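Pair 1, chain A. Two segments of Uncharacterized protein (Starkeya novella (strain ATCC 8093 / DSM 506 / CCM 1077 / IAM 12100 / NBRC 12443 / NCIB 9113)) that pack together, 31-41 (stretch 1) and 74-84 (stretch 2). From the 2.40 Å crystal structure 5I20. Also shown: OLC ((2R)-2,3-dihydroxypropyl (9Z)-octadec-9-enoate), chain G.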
# COMPACT_ATOMS: atom_id res chain seq x y z
N PRO A 31 -19.35 3.38 -0.23
CA PRO A 31 -18.52 3.90 -1.32
C PRO A 31 -17.12 4.32 -0.86
O PRO A 31 -16.95 4.69 0.30
CB PRO A 31 -19.32 5.09 -1.83
CG PRO A 31 -20.16 5.52 -0.68
CD PRO A 31 -20.51 4.26 0.05
N PRO A 32 -16.13 4.26 -1.77
CA PRO A 32 -14.70 4.40 -1.42
C PRO A 32 -14.29 5.72 -0.78
O PRO A 32 -13.50 5.71 0.17
CB PRO A 32 -14.00 4.22 -2.77
CG PRO A 32 -15.03 4.59 -3.78
CD PRO A 32 -16.32 4.09 -3.22
N PHE A 33 -14.78 6.85 -1.29
CA PHE A 33 -14.34 8.15 -0.80
C PHE A 33 -14.82 8.43 0.62
O PHE A 33 -14.07 8.97 1.44
CB PHE A 33 -14.80 9.26 -1.74
CG PHE A 33 -13.86 9.51 -2.88
CD1 PHE A 33 -12.57 9.96 -2.65
CD2 PHE A 33 -14.26 9.29 -4.19
CE1 PHE A 33 -11.69 10.19 -3.69
CE2 PHE A 33 -13.39 9.52 -5.24
CZ PHE A 33 -12.11 9.97 -4.99
N LEU A 34 -16.07 8.09 0.90
CA LEU A 34 -16.60 8.23 2.25
C LEU A 34 -15.85 7.31 3.20
O LEU A 34 -15.54 7.69 4.33
CB LEU A 34 -18.10 7.92 2.29
CG LEU A 34 -18.76 8.10 3.65
CD1 LEU A 34 -18.70 9.56 4.08
CD2 LEU A 34 -20.19 7.60 3.64
N LEU A 35 -15.56 6.10 2.74
CA LEU A 35 -14.84 5.12 3.55
C LEU A 35 -13.42 5.61 3.82
O LEU A 35 -12.87 5.37 4.90
CB LEU A 35 -14.82 3.76 2.85
CG LEU A 35 -14.30 2.56 3.65
CD1 LEU A 35 -15.18 2.28 4.85
CD2 LEU A 35 -14.19 1.32 2.76
N THR A 36 -12.85 6.29 2.84
CA THR A 36 -11.52 6.88 2.98
C THR A 36 -11.54 8.02 4.00
O THR A 36 -10.69 8.10 4.88
CB THR A 36 -11.00 7.39 1.62
OG1 THR A 36 -10.89 6.30 0.71
CG2 THR A 36 -9.64 8.06 1.78
N ALA A 37 -12.53 8.90 3.86
CA ALA A 37 -12.71 10.02 4.78
C ALA A 37 -12.85 9.57 6.23
O ALA A 37 -12.28 10.17 7.14
CB ALA A 37 -13.92 10.85 4.37
N LEU A 38 -13.62 8.50 6.44
CA LEU A 38 -13.84 7.98 7.79
C LEU A 38 -12.58 7.30 8.33
O LEU A 38 -12.18 7.54 9.47
CB LEU A 38 -15.02 7.01 7.80
CG LEU A 38 -16.41 7.58 7.50
CD1 LEU A 38 -17.44 6.47 7.40
CD2 LEU A 38 -16.82 8.60 8.56
N THR A 39 -11.96 6.46 7.52
CA THR A 39 -10.81 5.68 7.99
C THR A 39 -9.54 6.52 8.16
O THR A 39 -8.72 6.23 9.02
CB THR A 39 -10.51 4.50 7.04
OG1 THR A 39 -10.49 4.96 5.69
CG2 THR A 39 -11.59 3.43 7.18
N PHE A 40 -9.38 7.55 7.34
CA PHE A 40 -8.19 8.39 7.43
C PHE A 40 -8.30 9.43 8.53
O PHE A 40 -7.29 9.91 9.04
CB PHE A 40 -7.89 9.06 6.08
CG PHE A 40 -7.00 8.25 5.19
CD1 PHE A 40 -7.52 7.24 4.40
CD2 PHE A 40 -5.63 8.47 5.17
CE1 PHE A 40 -6.70 6.48 3.59
CE2 PHE A 40 -4.81 7.72 4.36
CZ PHE A 40 -5.34 6.72 3.57
N THR A 41 -9.53 9.79 8.89
CA THR A 41 -9.75 10.63 10.06
C THR A 41 -9.34 9.84 11.30
O THR A 41 -8.64 10.35 12.17
CB THR A 41 -11.21 11.09 10.19
OG1 THR A 41 -11.55 11.92 9.07
CG2 THR A 41 -11.42 11.87 11.47
N GLY A 74 0.61 12.67 -2.36
CA GLY A 74 0.91 11.26 -2.33
C GLY A 74 -0.29 10.43 -1.94
O GLY A 74 -0.83 9.67 -2.75
N LEU A 75 -0.73 10.59 -0.69
CA LEU A 75 -1.81 9.78 -0.15
C LEU A 75 -3.13 9.96 -0.90
O LEU A 75 -3.77 8.97 -1.27
CB LEU A 75 -2.02 10.09 1.33
CG LEU A 75 -0.84 9.76 2.24
CD1 LEU A 75 -1.29 9.72 3.69
CD2 LEU A 75 -0.18 8.44 1.85
N PHE A 76 -3.54 11.20 -1.14
CA PHE A 76 -4.81 11.42 -1.82
C PHE A 76 -4.72 11.06 -3.30
O PHE A 76 -5.66 10.52 -3.87
CB PHE A 76 -5.28 12.87 -1.68
CG PHE A 76 -6.57 13.16 -2.40
CD1 PHE A 76 -7.79 12.80 -1.84
CD2 PHE A 76 -6.57 13.77 -3.64
CE1 PHE A 76 -8.98 13.06 -2.50
CE2 PHE A 76 -7.75 14.03 -4.31
CZ PHE A 76 -8.96 13.67 -3.74
N GLY A 77 -3.58 11.37 -3.90
CA GLY A 77 -3.35 11.09 -5.31
C GLY A 77 -3.59 9.65 -5.71
O GLY A 77 -4.39 9.38 -6.60
N TYR A 78 -2.90 8.71 -5.07
CA TYR A 78 -2.99 7.32 -5.48
C TYR A 78 -4.36 6.73 -5.12
O TYR A 78 -4.83 5.81 -5.77
CB TYR A 78 -1.85 6.49 -4.85
CG TYR A 78 -2.13 5.94 -3.47
CD1 TYR A 78 -1.87 6.69 -2.33
CD2 TYR A 78 -2.63 4.66 -3.31
CE1 TYR A 78 -2.11 6.19 -1.07
CE2 TYR A 78 -2.89 4.15 -2.05
CZ TYR A 78 -2.62 4.91 -0.94
OH TYR A 78 -2.87 4.41 0.31
N HIS A 79 -5.00 7.30 -4.10
CA HIS A 79 -6.36 6.92 -3.74
C HIS A 79 -7.37 7.30 -4.82
O HIS A 79 -8.22 6.50 -5.21
CB HIS A 79 -6.77 7.58 -2.42
CG HIS A 79 -6.61 6.69 -1.23
ND1 HIS A 79 -5.45 6.63 -0.49
CD2 HIS A 79 -7.48 5.83 -0.64
CE1 HIS A 79 -5.61 5.76 0.50
NE2 HIS A 79 -6.83 5.27 0.43
N PHE A 80 -7.29 8.54 -5.29
CA PHE A 80 -8.22 9.07 -6.28
C PHE A 80 -8.15 8.31 -7.60
O PHE A 80 -9.18 8.02 -8.21
CB PHE A 80 -7.95 10.56 -6.52
CG PHE A 80 -8.80 11.17 -7.60
CD1 PHE A 80 -10.07 11.62 -7.32
CD2 PHE A 80 -8.31 11.31 -8.89
CE1 PHE A 80 -10.86 12.19 -8.31
CE2 PHE A 80 -9.09 11.88 -9.89
CZ PHE A 80 -10.36 12.32 -9.59
N PHE A 81 -6.93 7.99 -8.03
CA PHE A 81 -6.74 7.33 -9.32
C PHE A 81 -7.07 5.85 -9.25
O PHE A 81 -7.48 5.25 -10.24
CB PHE A 81 -5.30 7.53 -9.81
CG PHE A 81 -5.07 8.86 -10.46
CD1 PHE A 81 -5.44 9.08 -11.78
CD2 PHE A 81 -4.49 9.90 -9.75
CE1 PHE A 81 -5.23 10.31 -12.37
CE2 PHE A 81 -4.28 11.13 -10.34
CZ PHE A 81 -4.65 11.34 -11.65
N TYR A 82 -6.91 5.25 -8.07
CA TYR A 82 -7.26 3.85 -7.92
C TYR A 82 -8.78 3.67 -7.87
O TYR A 82 -9.32 2.70 -8.40
CB TYR A 82 -6.62 3.26 -6.66
CG TYR A 82 -6.79 1.76 -6.58
CD1 TYR A 82 -6.25 0.93 -7.55
CD2 TYR A 82 -7.50 1.18 -5.54
CE1 TYR A 82 -6.40 -0.44 -7.48
CE2 TYR A 82 -7.66 -0.19 -5.46
CZ TYR A 82 -7.11 -0.99 -6.44
OH TYR A 82 -7.27 -2.36 -6.37
N PHE A 83 -9.47 4.63 -7.25
CA PHE A 83 -10.93 4.61 -7.22
C PHE A 83 -11.48 4.82 -8.63
O PHE A 83 -12.50 4.24 -9.00
CB PHE A 83 -11.47 5.68 -6.27
CG PHE A 83 -11.11 5.45 -4.83
CD1 PHE A 83 -10.76 4.19 -4.38
CD2 PHE A 83 -11.12 6.50 -3.93
CE1 PHE A 83 -10.42 3.97 -3.06
CE2 PHE A 83 -10.78 6.29 -2.60
CZ PHE A 83 -10.43 5.03 -2.17
N SER A 84 -10.79 5.65 -9.41
CA SER A 84 -11.15 5.87 -10.80
C SER A 84 -10.92 4.61 -11.63
O SER A 84 -11.69 4.31 -12.53
CB SER A 84 -10.34 7.04 -11.38
OG SER A 84 -10.60 8.24 -10.69
C10 OLC G . -0.40 0.46 -0.90
C9 OLC G . -0.82 0.61 0.52
C11 OLC G . -1.12 1.23 -1.95
C8 OLC G . -1.95 1.51 0.87
C16 OLC G . -3.98 -2.24 -4.26
C12 OLC G . -1.09 0.47 -3.24
C7 OLC G . -3.19 0.71 1.12
C15 OLC G . -4.03 -0.78 -4.55
C13 OLC G . -2.28 0.85 -4.06
C6 OLC G . -4.30 1.63 1.51
C14 OLC G . -2.67 -0.29 -4.93
C5 OLC G . -5.43 1.48 0.55
C4 OLC G . -6.68 2.06 1.14
C3 OLC G . -7.84 1.74 0.27
C2 OLC G . -9.11 2.14 0.96

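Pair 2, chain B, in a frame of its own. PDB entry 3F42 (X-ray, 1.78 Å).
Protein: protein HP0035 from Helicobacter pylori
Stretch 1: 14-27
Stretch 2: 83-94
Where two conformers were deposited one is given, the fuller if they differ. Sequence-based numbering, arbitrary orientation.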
# COMPACT_ATOMS: atom_id res chain seq x y z
N GLY B 14 -2.66 5.83 -1.39
CA GLY B 14 -3.87 6.00 -2.20
C GLY B 14 -4.50 4.64 -2.53
O GLY B 14 -5.74 4.46 -2.45
N MSE B 15 -3.66 3.69 -2.90
CA MSE B 15 -4.15 2.33 -3.20
C MSE B 15 -4.75 1.67 -1.97
O MSE B 15 -5.80 1.01 -2.07
CB MSE B 15 -3.04 1.49 -3.81
CG MSE B 15 -2.83 1.88 -5.22
SE MSE B 15 -1.36 0.83 -5.88
CE MSE B 15 -2.31 -0.74 -6.30
N LYS B 16 -4.14 1.89 -0.79
CA LYS B 16 -4.66 1.30 0.44
C LYS B 16 -5.98 1.96 0.82
O LYS B 16 -6.87 1.29 1.34
CB LYS B 16 -3.63 1.38 1.58
CG LYS B 16 -4.13 0.74 2.91
CD LYS B 16 -3.34 1.25 4.12
CE LYS B 16 -4.07 0.89 5.43
NZ LYS B 16 -3.34 1.38 6.64
N LYS B 17 -6.12 3.25 0.54
CA LYS B 17 -7.38 3.93 0.80
C LYS B 17 -8.51 3.36 -0.09
O LYS B 17 -9.60 3.01 0.42
CB LYS B 17 -7.24 5.44 0.59
CG LYS B 17 -8.57 6.19 0.70
CD LYS B 17 -8.32 7.69 0.73
CE LYS B 17 -9.57 8.50 1.03
NZ LYS B 17 -10.57 8.41 -0.07
N GLU B 18 -8.23 3.24 -1.38
CA GLU B 18 -9.16 2.66 -2.35
C GLU B 18 -9.50 1.22 -1.95
O GLU B 18 -10.70 0.81 -2.00
CB GLU B 18 -8.54 2.63 -3.75
CG GLU B 18 -9.57 2.34 -4.83
CD GLU B 18 -8.97 2.12 -6.22
OE1 GLU B 18 -7.75 2.32 -6.43
OE2 GLU B 18 -9.75 1.70 -7.10
N PHE B 19 -8.49 0.45 -1.58
CA PHE B 19 -8.69 -0.94 -1.20
C PHE B 19 -9.70 -1.02 -0.02
O PHE B 19 -10.64 -1.84 -0.04
CB PHE B 19 -7.36 -1.60 -0.82
CG PHE B 19 -7.47 -3.05 -0.55
CD1 PHE B 19 -7.26 -3.96 -1.58
CD2 PHE B 19 -7.86 -3.52 0.69
CE1 PHE B 19 -7.40 -5.32 -1.36
CE2 PHE B 19 -8.02 -4.89 0.93
CZ PHE B 19 -7.80 -5.80 -0.08
N SER B 20 -9.48 -0.22 1.01
CA SER B 20 -10.39 -0.22 2.17
C SER B 20 -11.80 0.20 1.84
O SER B 20 -12.78 -0.34 2.38
CB SER B 20 -9.83 0.68 3.28
OG SER B 20 -8.60 0.09 3.67
N GLN B 21 -11.93 1.17 0.95
CA GLN B 21 -13.25 1.62 0.50
C GLN B 21 -14.00 0.52 -0.25
O GLN B 21 -15.22 0.31 -0.02
CB GLN B 21 -13.10 2.85 -0.38
CG GLN B 21 -12.73 4.08 0.45
CD GLN B 21 -12.86 5.36 -0.32
OE1 GLN B 21 -12.40 5.46 -1.45
NE2 GLN B 21 -13.49 6.35 0.29
N LEU B 22 -13.28 -0.19 -1.11
CA LEU B 22 -13.83 -1.33 -1.80
C LEU B 22 -14.20 -2.48 -0.89
O LEU B 22 -15.23 -3.13 -1.12
CB LEU B 22 -12.92 -1.82 -2.92
CG LEU B 22 -12.78 -0.85 -4.11
CD1 LEU B 22 -11.66 -1.34 -5.02
CD2 LEU B 22 -14.09 -0.72 -4.88
N GLU B 23 -13.36 -2.75 0.12
CA GLU B 23 -13.67 -3.85 1.03
C GLU B 23 -14.94 -3.55 1.83
O GLU B 23 -15.74 -4.47 2.10
CB GLU B 23 -12.53 -4.18 2.01
CG GLU B 23 -11.41 -5.07 1.52
CD GLU B 23 -11.86 -6.50 1.09
OE1 GLU B 23 -12.83 -6.61 0.29
OE2 GLU B 23 -11.21 -7.47 1.51
N GLU B 24 -15.13 -2.30 2.23
CA GLU B 24 -16.38 -1.93 2.92
C GLU B 24 -17.61 -2.16 2.03
O GLU B 24 -18.63 -2.72 2.49
CB GLU B 24 -16.33 -0.51 3.52
CG GLU B 24 -16.32 0.64 2.53
CD GLU B 24 -16.61 2.00 3.18
OE1 GLU B 24 -15.65 2.77 3.41
OE2 GLU B 24 -17.80 2.30 3.44
N LYS B 25 -17.52 -1.77 0.76
CA LYS B 25 -18.58 -2.02 -0.21
C LYS B 25 -18.80 -3.53 -0.38
O LYS B 25 -19.92 -3.99 -0.41
CB LYS B 25 -18.22 -1.38 -1.54
CG LYS B 25 -19.28 -1.47 -2.59
CD LYS B 25 -19.00 -0.44 -3.65
CE LYS B 25 -20.24 -0.05 -4.44
NZ LYS B 25 -19.81 1.05 -5.39
N ASN B 26 -17.71 -4.29 -0.50
CA ASN B 26 -17.84 -5.74 -0.65
C ASN B 26 -18.59 -6.34 0.55
O ASN B 26 -19.43 -7.23 0.37
CB ASN B 26 -16.49 -6.42 -0.73
CG ASN B 26 -15.79 -6.17 -2.03
OD1 ASN B 26 -16.43 -5.93 -3.06
ND2 ASN B 26 -14.46 -6.21 -2.00
N LYS B 27 -18.25 -5.87 1.75
CA LYS B 27 -18.84 -6.43 2.96
C LYS B 27 -20.38 -6.22 2.96
O LYS B 27 -21.16 -7.05 3.44
CB LYS B 27 -18.22 -5.79 4.20
CG LYS B 27 -18.65 -6.45 5.50
CD LYS B 27 -18.15 -5.69 6.67
CE LYS B 27 -18.65 -6.36 7.95
NZ LYS B 27 -17.68 -6.01 9.03
N GLU B 83 -14.36 -15.31 -7.73
CA GLU B 83 -14.32 -14.70 -9.06
C GLU B 83 -14.52 -13.20 -9.01
O GLU B 83 -13.76 -12.44 -9.64
CB GLU B 83 -15.33 -15.37 -10.00
CG GLU B 83 -14.87 -16.73 -10.41
CD GLU B 83 -15.91 -17.46 -11.24
OE1 GLU B 83 -17.01 -16.91 -11.44
OE2 GLU B 83 -15.61 -18.58 -11.69
N ASN B 84 -15.50 -12.74 -8.22
CA ASN B 84 -15.66 -11.28 -8.02
C ASN B 84 -14.42 -10.66 -7.43
O ASN B 84 -14.01 -9.56 -7.87
CB ASN B 84 -16.82 -10.90 -7.10
CG ASN B 84 -16.88 -9.39 -6.86
OD1 ASN B 84 -17.24 -8.63 -7.75
ND2 ASN B 84 -16.48 -8.95 -5.68
N ARG B 85 -13.80 -11.33 -6.46
CA ARG B 85 -12.60 -10.78 -5.81
C ARG B 85 -11.36 -10.75 -6.71
O ARG B 85 -10.53 -9.83 -6.62
CB ARG B 85 -12.34 -11.46 -4.48
CG ARG B 85 -13.46 -11.11 -3.47
CD ARG B 85 -13.22 -11.76 -2.09
NE ARG B 85 -12.04 -11.21 -1.38
CZ ARG B 85 -12.06 -10.06 -0.71
NH1 ARG B 85 -13.19 -9.31 -0.65
NH2 ARG B 85 -10.95 -9.64 -0.10
N LYS B 86 -11.22 -11.75 -7.58
CA LYS B 86 -10.17 -11.70 -8.60
C LYS B 86 -10.45 -10.53 -9.54
O LYS B 86 -9.58 -9.68 -9.77
CB LYS B 86 -10.12 -13.02 -9.38
CG LYS B 86 -9.58 -14.18 -8.55
CD LYS B 86 -9.69 -15.51 -9.29
CE LYS B 86 -11.14 -15.93 -9.47
NZ LYS B 86 -11.33 -17.36 -9.18
N ASN B 87 -11.67 -10.46 -10.07
CA ASN B 87 -12.02 -9.38 -10.99
C ASN B 87 -11.70 -8.02 -10.40
O ASN B 87 -11.12 -7.18 -11.08
CB ASN B 87 -13.50 -9.41 -11.42
CG ASN B 87 -13.83 -10.61 -12.23
OD1 ASN B 87 -12.95 -11.31 -12.74
ND2 ASN B 87 -15.15 -10.90 -12.35
N LEU B 88 -12.07 -7.82 -9.14
CA LEU B 88 -11.83 -6.56 -8.49
C LEU B 88 -10.34 -6.22 -8.34
O LEU B 88 -9.96 -5.05 -8.50
CB LEU B 88 -12.52 -6.56 -7.13
CG LEU B 88 -12.71 -5.21 -6.46
CD1 LEU B 88 -13.54 -4.30 -7.33
CD2 LEU B 88 -13.38 -5.48 -5.10
N ALA B 89 -9.50 -7.21 -8.05
CA ALA B 89 -8.05 -6.98 -7.98
C ALA B 89 -7.53 -6.49 -9.33
O ALA B 89 -6.81 -5.49 -9.41
CB ALA B 89 -7.31 -8.25 -7.60
N PHE B 90 -7.86 -7.21 -10.40
CA PHE B 90 -7.41 -6.79 -11.74
C PHE B 90 -7.97 -5.42 -12.13
O PHE B 90 -7.26 -4.57 -12.70
CB PHE B 90 -7.79 -7.85 -12.78
CG PHE B 90 -6.89 -9.05 -12.80
CD1 PHE B 90 -5.95 -9.20 -13.82
CD2 PHE B 90 -6.97 -10.03 -11.81
CE1 PHE B 90 -5.12 -10.33 -13.86
CE2 PHE B 90 -6.16 -11.14 -11.84
CZ PHE B 90 -5.21 -11.30 -12.87
N ASN B 91 -9.24 -5.17 -11.83
CA ASN B 91 -9.89 -3.92 -12.24
C ASN B 91 -9.47 -2.71 -11.43
O ASN B 91 -9.38 -1.61 -11.97
CB ASN B 91 -11.41 -4.05 -12.32
CG ASN B 91 -11.88 -4.89 -13.51
OD1 ASN B 91 -12.65 -5.86 -13.34
ND2 ASN B 91 -11.42 -4.53 -14.74
N MSE B 92 -9.16 -2.91 -10.15
CA MSE B 92 -8.66 -1.82 -9.33
C MSE B 92 -7.31 -1.33 -9.89
O MSE B 92 -7.10 -0.12 -10.09
CB MSE B 92 -8.52 -2.23 -7.86
CG MSE B 92 -7.96 -1.10 -7.08
SE MSE B 92 -7.72 -1.46 -5.23
CE MSE B 92 -5.96 -0.60 -5.06
N LEU B 93 -6.43 -2.30 -10.15
CA LEU B 93 -5.14 -2.08 -10.81
C LEU B 93 -5.31 -1.53 -12.25
O LEU B 93 -4.38 -0.91 -12.80
CB LEU B 93 -4.32 -3.39 -10.80
CG LEU B 93 -4.03 -3.99 -9.41
CD1 LEU B 93 -3.23 -5.31 -9.48
CD2 LEU B 93 -3.29 -2.99 -8.55
N GLY B 94 -6.50 -1.70 -12.82
CA GLY B 94 -6.82 -1.26 -14.19
C GLY B 94 -7.66 0.01 -14.31
O GLY B 94 -7.91 0.72 -13.32

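Pairs 1 and 2 each consist of two helices running in roughly opposite directions, with angles of 154° and 145° between their N-to-C directions and axes that approach to 11.2 Å and 11.7 Å. Over 14 central residues the backbones superpose with an RMSD of 0.7 Å. The contact buries 416 Å² in pair 1 and 513 Å² in pair 2, both sides summed.

The matched positions Phe A83 and Met B92 anchor the two contacts. Both point toward the opposing helix, but they fill the space differently. The flat ring of Phe A83 receives Pro A32 over one face, where Pro A32 CB lies 3.5 Å from the ring centroid and nearly on the ring normal, as a CH-pi contact requires. Its edge turns to the face of Phe A33, with centroids 5.0 Å apart and planes at 84°, and Thr A36 OG1 comes within 3.2 Å of Phe A83 CZ. In pair 2 the long, unbranched selenomethionine Met B92 acts as a knob in a hole formed by Met B15, Glu B18, Phe B19 and Leu B22. Its CE reaches to 3.4 Å from Met B15 O, and its SE lies 3.9 Å from Leu B22 CD1.

Phe A33 and Phe B19 match and are the same residue type, yet their roles differ. Both start sideways to the opposing helix, but the end of Phe A33 comes nearer, and its ring meets three aromatic residues: besides Phe A83, its CZ lies 3.5 Å from Phe A80 CD1 and its CE1 4.1 Å from Phe A76 CE1. Phe B19, with chi1 t where Phe A33 has m, touches the other stretch through Met B92 alone, its CB 4.4 Å from Met B92 SE.

At the next inward position, Thr A36 corresponds to Leu B22. The threonine hydroxyl is satisfied within its own helix, Thr A36 OG1 donating to Pro A32 O at 2.7 Å, so a polar side chain can sit in this largely aromatic contact. Leu B22 packs purely through its hydrocarbon, CD1 lying 4.2 Å from Leu B88 CD1. The partner position, His A79 matched with Leu B88, shows a similar exchange. His A79 ND1 donates to Leu A75 O at 3.0 Å, while the face of its ring takes the edge of Phe A40 in an offset edge-to-face pair, the centroids 4.9 Å apart.

Phe A40 is replaced by Asn B26, and Leu A75 by Asn B84. Where Phe A40 CE2 meets Leu A75 CD1 at 4.1 Å, pair 2 brings amides together, with Asn B26 OD1 4.0 Å from Asn B84 ND2. Asn B26 ND2 also donates to Glu B23 OE1 at 2.8 Å, helping to hold a carboxylate that is bridged across the helices: Arg B85, the match of Phe A76, donates from NH2 to Glu B23 OE2 at 2.7 Å and from NH1 to Glu B23 OE1 at 2.9 Å. Pair 1, by contrast, has no hydrogen bond between its stretches.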